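Local structure of citrate synthase (Metallosphaera sedula, 6ABW) at the interface of chains A and B. The protein catalyses the condensation of oxaloacetate with acetyl-CoA and water to give citrate and CoA, a step of the tricarboxylic acid cycle. Numbering follows the deposited sequence. Chains: chain A/B, Citrate synthase.

Contact 1: the interface of chains A and B. Residues chain A 113, 116-117, 212-213, 216; chain B 106-107, 109-110, 226.
B:Lys226 reaches across from chain B to A:Ser116 and A:Asp213, burying more surface than any other residue here. Its CG lies anti to the backbone N (chi1 -160°) and the chain beyond runs extended, which carries the ammonium the full length of the side chain to a cluster of polar groups on chain A. There NZ makes a salt bridge of 2.9 Å to the carboxylate oxygen OD2 of A:Asp213, arriving on that oxygen's syn lone pair. NZ also donates to the hydroxyl OG of A:Ser116 at 2.8 Å. A:Asp213 is itself held within chain A: its other oxygen, OD1, takes the hydroxyl OG of A:Ser116 at 2.7 Å on the syn lone pair and the backbone N of A:Ser216 from above the carboxylate plane.

A:Ser113, next in buried surface, lays its CB against B:Thr110, 3.5 Å from CA of that residue, as the two copies of helix 104-119 meet. Its carbonyl O binds a water that is also held by OG of A:Ser117, NZ of B:Lys226 and OE1 of B:Glu109. OE2 of B:Glu109, the other carboxylate oxygen, accepts from the hydroxyl OG of A:Ser216 at 2.8 Å, on its syn side and 19° out of the carboxylate plane. With A:Asp213 in direct contact and B:Glu109 linked through the water, the lysine probably stays charged. The patch ties helices 104-119 and 214-225 of one subunit to the other in the dimer characteristic of citrate synthases.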
ATOM      1  N   SER A 113       7.135  -3.800   4.490  1.00  8.93           N
ATOM      2  CA  SER A 113       6.402  -3.126   5.599  1.00  9.12           C
ATOM      3  C   SER A 113       7.285  -3.130   6.833  1.00  8.23           C
ATOM      4  O   SER A 113       7.377  -2.111   7.530  1.00  8.26           O
ATOM      5  CB  SER A 113       5.000  -3.697   5.996  1.00  9.88           C
ATOM      6  OG  SER A 113       4.191  -3.867   4.843  1.00 14.46           O
ATOM      7  N   SER A 116       9.933  -0.574   6.377  1.00  8.14           N
ATOM      8  CA  SER A 116       9.385   0.701   6.654  1.00  9.24           C
ATOM      9  C   SER A 116       9.341   1.059   8.159  1.00  8.83           C
ATOM     10  O   SER A 116       9.687   2.190   8.532  1.00 10.53           O
ATOM     11  CB  SER A 116       8.050   0.880   5.944  1.00  8.93           C
ATOM     12  OG  SER A 116       7.462   2.131   6.185  1.00  9.94           O
ATOM     13  N   SER A 117       8.958   0.119   8.994  1.00 10.34           N
ATOM     14  CA  SER A 117       8.875   0.301  10.420  1.00 11.79           C
ATOM     15  C   SER A 117      10.248   0.512  11.041  1.00 13.86           C
ATOM     16  O   SER A 117      10.380   1.246  12.015  1.00 14.84           O
ATOM     17  CB  SER A 117       8.222  -0.950  11.028  1.00 12.71           C
ATOM     18  OG  SER A 117       6.837  -0.997  10.667  1.00 16.38           O
ATOM     19  N   SER A 212       4.121   9.806   3.674  1.00 10.60           N
ATOM     20  CA  SER A 212       4.546   8.485   4.156  1.00 10.16           C
ATOM     21  C   SER A 212       5.961   8.183   3.628  1.00  9.94           C
ATOM     22  O   SER A 212       6.312   8.566   2.526  1.00 10.75           O
ATOM     23  CB  SER A 212       3.525   7.404   3.769  1.00 10.95           C
ATOM     24  OG  SER A 212       3.900   6.177   4.429  1.00 15.14           O
ATOM     25  N   ASP A 213       6.784   7.508   4.435  1.00  9.65           N
ATOM     26  CA  ASP A 213       8.167   7.216   4.053  1.00 10.29           C
ATOM     27  C   ASP A 213       8.290   6.371   2.761  1.00  9.96           C
ATOM     28  O   ASP A 213       7.357   5.704   2.344  1.00  8.68           O
ATOM     29  CB  ASP A 213       8.924   6.571   5.182  1.00 10.90           C
ATOM     30  CG  ASP A 213       8.361   5.201   5.590  1.00 12.56           C
ATOM     31  OD1 ASP A 213       8.716   4.206   4.932  1.00 11.54           O
ATOM     32  OD2 ASP A 213       7.590   5.095   6.551  1.00 13.83           O
ATOM     33  N   SER A 216       7.207   2.734   2.648  1.00  8.64           N
ATOM     34  CA  SER A 216       5.754   2.558   2.637  1.00  8.71           C
ATOM     35  C   SER A 216       5.183   2.885   1.254  1.00  8.77           C
ATOM     36  O   SER A 216       4.209   2.260   0.878  1.00  7.42           O
ATOM     37  CB  SER A 216       5.039   3.342   3.734  1.00 10.24           C
ATOM     38  OG  SER A 216       5.087   2.529   4.910  1.00 11.28           O
TER
ATOM     39  N   GLY B 106       2.414   1.473  11.364  1.00 10.51           N
ATOM     40  CA  GLY B 106       3.415   0.683  10.657  1.00  9.99           C
ATOM     41  C   GLY B 106       3.394  -0.787  11.080  1.00  9.51           C
ATOM     42  O   GLY B 106       3.518  -1.708  10.255  1.00  8.62           O
ATOM     43  N   MET B 107       3.236  -1.017  12.371  1.00  9.22           N
ATOM     44  CA  MET B 107       3.076  -2.372  12.843  1.00  9.42           C
ATOM     45  C   MET B 107       1.793  -3.016  12.286  1.00  9.05           C
ATOM     46  O   MET B 107       1.774  -4.183  11.881  1.00 10.07           O
ATOM     47  CB  MET B 107       3.083  -2.360  14.370  1.00 10.88           C
ATOM     48  CG  MET B 107       4.374  -1.825  14.927  1.00 12.16           C
ATOM     49  SD  MET B 107       4.394  -1.741  16.747  1.00 16.25           S
ATOM     50  CE  MET B 107       4.237  -3.404  17.102  1.00 16.14           C
ATOM     51  N   GLU B 109       0.412  -2.204   9.407  1.00 10.39           N
ATOM     52  CA  GLU B 109       0.709  -2.371   8.014  1.00  9.88           C
ATOM     53  C   GLU B 109       1.428  -3.721   7.798  1.00 10.03           C
ATOM     54  O   GLU B 109       1.057  -4.508   6.872  1.00 10.77           O
ATOM     55  CB  GLU B 109       1.553  -1.177   7.522  1.00 11.66           C
ATOM     56  CG  GLU B 109       1.907  -1.142   6.071  1.00 12.62           C
ATOM     57  CD  GLU B 109       3.131  -0.281   5.773  1.00 16.33           C
ATOM     58  OE1 GLU B 109       4.226  -0.564   6.321  1.00 19.79           O
ATOM     59  OE2 GLU B 109       3.077   0.600   4.932  1.00 16.61           O
ATOM     60  N   THR B 110       2.366  -4.044   8.675  1.00  8.93           N
ATOM     61  CA  THR B 110       3.146  -5.245   8.553  1.00  8.81           C
ATOM     62  C   THR B 110       2.273  -6.475   8.814  1.00  8.47           C
ATOM     63  O   THR B 110       2.275  -7.443   8.062  1.00  7.97           O
ATOM     64  CB  THR B 110       4.355  -5.190   9.475  1.00  9.83           C
ATOM     65  OG1 THR B 110       5.125  -4.027   9.165  1.00  9.61           O
ATOM     66  CG2 THR B 110       5.243  -6.407   9.281  1.00 10.86           C
ATOM     67  N   LYS B 226       0.067   6.207   7.427  1.00  9.43           N
ATOM     68  CA  LYS B 226       1.250   6.399   8.183  1.00 10.78           C
ATOM     69  C   LYS B 226       1.841   7.822   7.962  1.00 11.06           C
ATOM     70  O   LYS B 226       2.546   8.332   8.867  1.00 12.28           O
ATOM     71  CB  LYS B 226       2.288   5.319   7.849  1.00 12.05           C
ATOM     72  CG  LYS B 226       3.326   5.159   8.889  1.00 15.29           C
ATOM     73  CD  LYS B 226       4.266   4.030   8.435  1.00 18.02           C
ATOM     74  CE  LYS B 226       5.596   4.204   9.097  1.00 20.83           C
ATOM     75  NZ  LYS B 226       6.565   3.249   8.541  1.00 21.86           N
TER
HETATM   76  O   HOH W   1       5.812   0.518   8.503  1.00 17.07           O

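Contact 2: the interface of chains A and B. Residues chain A 43-45, 49-50, 68; chain B 380-383.
B:Arg381 grips A:Gly43 with two side-chain nitrogens where the C-terminal tail of chain B runs along chain A. NE and NH1 of B:Arg381 each lie 2.9 Å from O of A:Gly43, which sits in the guanidinium plane. Backbone N of B:Arg381 donates to O of A:Gly44, and A:Tyr45 forms a parallel beta bridge with B:Arg381.

CG of B:Arg381 lies between the backbone N and the carbonyl carbon (chi1 53°), and the chain then runs extended to NE, which lays it along the A:Tyr45 ring to A:Gly43. The guanidinium is nearly parallel to that ring, 14° apart. CG makes a CH-pi contact over one face, toward the rim, 3.8 Å from the centroid; CD1 of A:Leu68 lies over the other, also near the rim. An alanine in place of B:Arg381 would probably leave the A:Gly43 carbonyl without its two donors and uncover one face of the tyrosine.

CG2 of B:Val383 packs against the carboxylate carbon CG of A:Asp49 at 3.5 Å; its apolar neighbours are CD2 of A:Leu50 and CD1 of A:Leu68.

Two waters link OD1 of A:Asp49 to O of B:Val383 and OD2 to O of B:Arg381. OD2 of A:Asp49 also takes backbone N of B:Val383 at 3.0 Å, on the syn side but 33° out of the carboxylate plane.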
ATOM      1  N   GLY A  43      15.887   9.548 -19.222  1.00 13.69           N
ATOM      2  CA  GLY A  43      16.655  10.770 -19.052  1.00 15.39           C
ATOM      3  C   GLY A  43      17.369  11.197 -20.361  1.00 14.70           C
ATOM      4  O   GLY A  43      18.488  11.709 -20.330  1.00 16.85           O
ATOM      5  N   GLY A  44      16.753  10.867 -21.476  1.00 15.59           N
ATOM      6  CA  GLY A  44      17.247  11.182 -22.840  1.00 14.78           C
ATOM      7  C   GLY A  44      18.124  10.139 -23.489  1.00 15.54           C
ATOM      8  O   GLY A  44      18.448  10.249 -24.704  1.00 15.26           O
ATOM      9  N   TYR A  45      18.499   9.093 -22.735  1.00 13.82           N
ATOM     10  CA  TYR A  45      19.347   8.083 -23.221  1.00 14.00           C
ATOM     11  C   TYR A  45      18.516   6.861 -23.696  1.00 16.06           C
ATOM     12  O   TYR A  45      17.669   6.353 -22.947  1.00 12.22           O
ATOM     13  CB  TYR A  45      20.330   7.627 -22.144  1.00 15.27           C
ATOM     14  CG  TYR A  45      21.277   8.685 -21.696  1.00 15.65           C
ATOM     15  CD1 TYR A  45      22.306   9.106 -22.557  1.00 17.00           C
ATOM     16  CD2 TYR A  45      21.195   9.258 -20.437  1.00 16.80           C
ATOM     17  CE1 TYR A  45      23.234  10.024 -22.158  1.00 16.96           C
ATOM     18  CE2 TYR A  45      22.145  10.184 -20.010  1.00 16.90           C
ATOM     19  CZ  TYR A  45      23.145  10.586 -20.915  1.00 18.16           C
ATOM     20  OH  TYR A  45      24.104  11.504 -20.537  1.00 16.76           O
ATOM     21  N   ASP A  49      21.253   1.813 -25.701  1.00 14.54           N
ATOM     22  CA  ASP A  49      22.548   2.491 -25.409  1.00 14.66           C
ATOM     23  C   ASP A  49      22.849   2.265 -23.931  1.00 14.98           C
ATOM     24  O   ASP A  49      24.011   1.921 -23.546  1.00 16.12           O
ATOM     25  CB  ASP A  49      22.361   3.988 -25.775  1.00 16.67           C
ATOM     26  CG  ASP A  49      23.713   4.810 -25.985  1.00 24.39           C
ATOM     27  OD1 ASP A  49      24.868   4.226 -25.958  1.00 24.11           O
ATOM     28  OD2 ASP A  49      23.554   6.065 -26.128  1.00 27.52           O
ATOM     29  N   LEU A  50      21.829   2.453 -23.073  1.00 12.65           N
ATOM     30  CA  LEU A  50      22.072   2.203 -21.651  1.00 13.78           C
ATOM     31  C   LEU A  50      22.436   0.782 -21.367  1.00 13.50           C
ATOM     32  O   LEU A  50      23.351   0.474 -20.531  1.00 13.18           O
ATOM     33  CB  LEU A  50      20.854   2.633 -20.820  1.00 13.25           C
ATOM     34  CG  LEU A  50      20.652   4.137 -20.807  1.00 13.29           C
ATOM     35  CD1 LEU A  50      19.313   4.410 -20.148  1.00 14.73           C
ATOM     36  CD2 LEU A  50      21.812   4.869 -20.101  1.00 14.24           C
ATOM     37  N   LEU A  68      24.177  10.398 -15.863  1.00 15.64           N
ATOM     38  CA  LEU A  68      25.053   9.304 -15.652  1.00 15.11           C
ATOM     39  C   LEU A  68      26.204   9.768 -14.765  1.00 15.74           C
ATOM     40  O   LEU A  68      26.546  10.937 -14.779  1.00 14.86           O
ATOM     41  CB  LEU A  68      25.590   8.709 -16.935  1.00 16.79           C
ATOM     42  CG  LEU A  68      24.481   8.059 -17.775  1.00 17.82           C
ATOM     43  CD1 LEU A  68      24.909   7.891 -19.199  1.00 20.16           C
ATOM     44  CD2 LEU A  68      24.092   6.725 -17.150  1.00 18.90           C
TER
ATOM     45  N   LYS B 380      17.046  13.722 -26.692  1.00 22.07           N
ATOM     46  CA  LYS B 380      17.930  12.636 -27.061  1.00 22.57           C
ATOM     47  C   LYS B 380      19.396  12.968 -26.842  1.00 22.53           C
ATOM     48  O   LYS B 380      19.839  14.006 -27.293  1.00 22.34           O
ATOM     49  CB  LYS B 380      17.720  12.355 -28.545  1.00 25.11           C
ATOM     50  CG  LYS B 380      17.874  10.940 -28.959  1.00 32.98           C
ATOM     51  CD  LYS B 380      19.265  10.402 -28.952  1.00 32.98           C
ATOM     52  CE  LYS B 380      19.339   9.322 -30.035  1.00 37.09           C
ATOM     53  NZ  LYS B 380      20.430   8.375 -29.707  1.00 37.40           N
ATOM     54  N   ARG B 381      20.151  12.084 -26.192  1.00 21.56           N
ATOM     55  CA  ARG B 381      21.578  12.282 -25.998  1.00 21.38           C
ATOM     56  C   ARG B 381      22.233  10.932 -25.940  1.00 23.74           C
ATOM     57  O   ARG B 381      21.565   9.901 -25.712  1.00 21.24           O
ATOM     58  CB  ARG B 381      21.856  13.118 -24.767  1.00 21.29           C
ATOM     59  CG  ARG B 381      21.198  12.615 -23.474  1.00 19.87           C
ATOM     60  CD  ARG B 381      21.567  13.524 -22.299  1.00 21.89           C
ATOM     61  NE  ARG B 381      20.819  13.231 -21.071  1.00 21.23           N
ATOM     62  CZ  ARG B 381      21.121  13.662 -19.846  1.00 24.12           C
ATOM     63  NH1 ARG B 381      20.380  13.288 -18.791  1.00 20.78           N
ATOM     64  NH2 ARG B 381      22.189  14.441 -19.654  1.00 24.66           N
ATOM     65  N   ASP B 382      23.527  10.912 -26.213  1.00 23.45           N
ATOM     66  CA  ASP B 382      24.250   9.693 -26.421  1.00 23.75           C
ATOM     67  C   ASP B 382      25.039   9.412 -25.152  1.00 20.18           C
ATOM     68  O   ASP B 382      25.549  10.347 -24.536  1.00 19.35           O
ATOM     69  CB  ASP B 382      25.234   9.814 -27.619  1.00 28.91           C
ATOM     70  CG  ASP B 382      24.530   9.949 -28.979  1.00 35.74           C
ATOM     71  OD1 ASP B 382      23.318   9.681 -29.110  1.00 39.45           O
ATOM     72  OD2 ASP B 382      25.233  10.293 -29.949  1.00 45.64           O
ATOM     73  N   VAL B 383      25.192   8.140 -24.809  1.00 19.66           N
ATOM     74  CA  VAL B 383      25.959   7.778 -23.632  1.00 21.00           C
ATOM     75  C   VAL B 383      27.421   8.099 -23.971  1.00 23.79           C
ATOM     76  O   VAL B 383      27.914   7.753 -25.042  1.00 21.70           O
ATOM     77  CB  VAL B 383      25.879   6.281 -23.243  1.00 20.46           C
ATOM     78  CG1 VAL B 383      26.924   5.907 -22.188  1.00 22.03           C
ATOM     79  CG2 VAL B 383      24.484   5.895 -22.743  1.00 20.81           C
TER
HETATM   80  O   HOH W   2      21.148   7.232 -26.213  1.00 19.53           O
HETATM   81  O   HOH W   3      26.910   5.578 -26.683  1.00 37.75           O

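Contact 3: the interface of chains A and B. Residues chain A 28-32, 44; chain B 375-377.
A:Thr28 and B:Tyr375 form a parallel beta bridge between chains, joining the N-terminal strand 24-28 of one subunit to strand 372-375 near the C-terminus of the other. This exchange of chain ends belongs to the intertwined dimer of the citrate synthase family. A direct hydrogen bond of the pairing runs from N of B:Val376 to O of A:Thr28, 2.7 Å long and nearly straight, with 169° at the hydrogen. Within chain A, N of A:Leu30 donates to the hydroxyl OG1 of A:Thr28, which probably helps to set the turn into strand 31-34.

Aromatic packing centres on B:Tyr375, the residue with most surface buried here. Its CG stands anti to the backbone N (chi1 -170°), sending the ring over chain A. CB of A:Tyr32 sits above the middle of one face, 3.7 Å from the ring centroid, and N of B:Gly377 covers the opposite face, so the ring is sandwiched between the partner chain and its own tail. The two tyrosine side chains cross at about a right angle, with CD1 of A:Tyr32 coming 3.7 Å from CD2 of B:Tyr375.

Smaller apolar contacts follow along the tail, where CB of A:Ser29 lies 3.6 Å from CA of B:Gly377.

At the tip of the ring a water bridges the chains: it lies 2.7 Å from the phenol oxygen OH of B:Tyr375 and 2.9 Å from backbone N of A:Gly44.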
ATOM      1  N   THR A  28       7.145  14.331 -15.684  1.00 22.48           N
ATOM      2  CA  THR A  28       8.327  13.585 -15.386  1.00 20.18           C
ATOM      3  C   THR A  28       9.454  13.927 -16.322  1.00 20.68           C
ATOM      4  O   THR A  28       9.199  14.295 -17.453  1.00 22.67           O
ATOM      5  CB  THR A  28       8.054  12.018 -15.379  1.00 18.93           C
ATOM      6  OG1 THR A  28       9.178  11.364 -14.841  1.00 20.29           O
ATOM      7  CG2 THR A  28       7.823  11.443 -16.796  1.00 21.57           C
ATOM      8  N   SER A  29      10.676  13.771 -15.835  1.00 19.86           N
ATOM      9  CA  SER A  29      11.898  13.831 -16.622  1.00 20.59           C
ATOM     10  C   SER A  29      12.595  12.495 -16.704  1.00 19.61           C
ATOM     11  O   SER A  29      13.680  12.391 -17.226  1.00 20.23           O
ATOM     12  CB  SER A  29      12.875  14.876 -16.043  1.00 23.78           C
ATOM     13  OG  SER A  29      12.223  16.106 -16.051  1.00 26.10           O
ATOM     14  N   LEU A  30      11.916  11.442 -16.292  1.00 16.37           N
ATOM     15  CA  LEU A  30      12.515  10.137 -16.156  1.00 18.74           C
ATOM     16  C   LEU A  30      12.503   9.342 -17.448  1.00 19.22           C
ATOM     17  O   LEU A  30      13.562   8.837 -17.868  1.00 22.04           O
ATOM     18  CB  LEU A  30      11.794   9.322 -15.060  1.00 19.81           C
ATOM     19  CG  LEU A  30      11.932   9.863 -13.609  1.00 21.77           C
ATOM     20  CD1 LEU A  30      11.001   9.075 -12.650  1.00 23.64           C
ATOM     21  CD2 LEU A  30      13.375   9.847 -13.124  1.00 24.12           C
ATOM     22  N   THR A  31      11.317   9.174 -18.024  1.00 17.68           N
ATOM     23  CA  THR A  31      11.108   8.153 -19.039  1.00 16.97           C
ATOM     24  C   THR A  31      10.302   8.759 -20.172  1.00 15.55           C
ATOM     25  O   THR A  31       9.246   9.374 -19.916  1.00 14.59           O
ATOM     26  CB  THR A  31      10.342   6.934 -18.449  1.00 19.15           C
ATOM     27  OG1 THR A  31      11.077   6.461 -17.309  1.00 23.04           O
ATOM     28  CG2 THR A  31      10.305   5.863 -19.350  1.00 17.93           C
ATOM     29  N   TYR A  32      10.857   8.627 -21.366  1.00 14.97           N
ATOM     30  CA  TYR A  32      10.180   9.055 -22.613  1.00 15.32           C
ATOM     31  C   TYR A  32       9.811   7.814 -23.430  1.00 14.45           C
ATOM     32  O   TYR A  32      10.634   6.947 -23.648  1.00 14.16           O
ATOM     33  CB  TYR A  32      11.130   9.953 -23.409  1.00 16.94           C
ATOM     34  CG  TYR A  32      10.622  10.302 -24.788  1.00 18.25           C
ATOM     35  CD1 TYR A  32       9.583  11.208 -24.937  1.00 22.45           C
ATOM     36  CD2 TYR A  32      11.183   9.705 -25.914  1.00 19.24           C
ATOM     37  CE1 TYR A  32       9.075  11.495 -26.185  1.00 23.98           C
ATOM     38  CE2 TYR A  32      10.701  10.031 -27.201  1.00 22.60           C
ATOM     39  CZ  TYR A  32       9.669  10.941 -27.295  1.00 25.21           C
ATOM     40  OH  TYR A  32       9.116  11.278 -28.512  1.00 27.15           O
ATOM     41  N   GLY A  44      16.753  10.867 -21.476  1.00 15.59           N
ATOM     42  CA  GLY A  44      17.247  11.182 -22.840  1.00 14.78           C
ATOM     43  C   GLY A  44      18.124  10.139 -23.489  1.00 15.54           C
ATOM     44  O   GLY A  44      18.448  10.249 -24.704  1.00 15.26           O
TER
ATOM     45  N   TYR B 375       6.136  13.846 -20.319  1.00 23.64           N
ATOM     46  CA  TYR B 375       7.591  13.957 -20.355  1.00 23.98           C
ATOM     47  C   TYR B 375       8.074  15.395 -20.528  1.00 29.44           C
ATOM     48  O   TYR B 375       7.728  16.010 -21.503  1.00 27.27           O
ATOM     49  CB  TYR B 375       8.197  13.151 -21.491  1.00 24.64           C
ATOM     50  CG  TYR B 375       9.684  13.063 -21.416  1.00 22.91           C
ATOM     51  CD1 TYR B 375      10.313  12.402 -20.362  1.00 19.88           C
ATOM     52  CD2 TYR B 375      10.500  13.695 -22.364  1.00 20.79           C
ATOM     53  CE1 TYR B 375      11.678  12.310 -20.280  1.00 18.11           C
ATOM     54  CE2 TYR B 375      11.885  13.620 -22.282  1.00 18.81           C
ATOM     55  CZ  TYR B 375      12.484  12.949 -21.248  1.00 18.02           C
ATOM     56  OH  TYR B 375      13.838  12.851 -21.216  1.00 16.98           O
ATOM     57  N   VAL B 376       8.891  15.896 -19.598  1.00 25.16           N
ATOM     58  CA  VAL B 376       9.463  17.263 -19.696  1.00 27.30           C
ATOM     59  C   VAL B 376      10.950  17.205 -19.561  1.00 25.84           C
ATOM     60  O   VAL B 376      11.597  18.208 -19.311  1.00 28.07           O
ATOM     61  CB  VAL B 376       8.877  18.222 -18.625  1.00 27.67           C
ATOM     62  CG1 VAL B 376       7.403  18.418 -18.862  1.00 30.46           C
ATOM     63  CG2 VAL B 376       9.107  17.726 -17.194  1.00 29.59           C
ATOM     64  N   GLY B 377      11.529  16.027 -19.742  1.00 22.90           N
ATOM     65  CA  GLY B 377      12.927  15.819 -19.499  1.00 24.11           C
ATOM     66  C   GLY B 377      13.817  16.074 -20.708  1.00 23.50           C
ATOM     67  O   GLY B 377      13.349  16.570 -21.724  1.00 22.32           O
TER
HETATM   68  O   HOH W   4      13.961  10.184 -21.491  1.00 29.13           O

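Contacts 2 and 3 are neighbours, their C-alpha centres about 11 Å apart, and they share A:Gly44, whose carbonyl serves the first and whose N serves the second. Both join the C-terminal tail of chain B to the N-terminal part of chain A: contact 3 uses residues 375-377 and contact 2 residues 380-383 of chain B. Contact 1 lies apart, where helices meet, its C-alpha centre about 35 Å from that of contact 2 and about 30 Å from that of contact 3. With the two-fold twins, the dimer is joined both at its helical core and by exchanged tails. The centre of contact 3 is about 16 Å from A:His270, a predicted active-site residue.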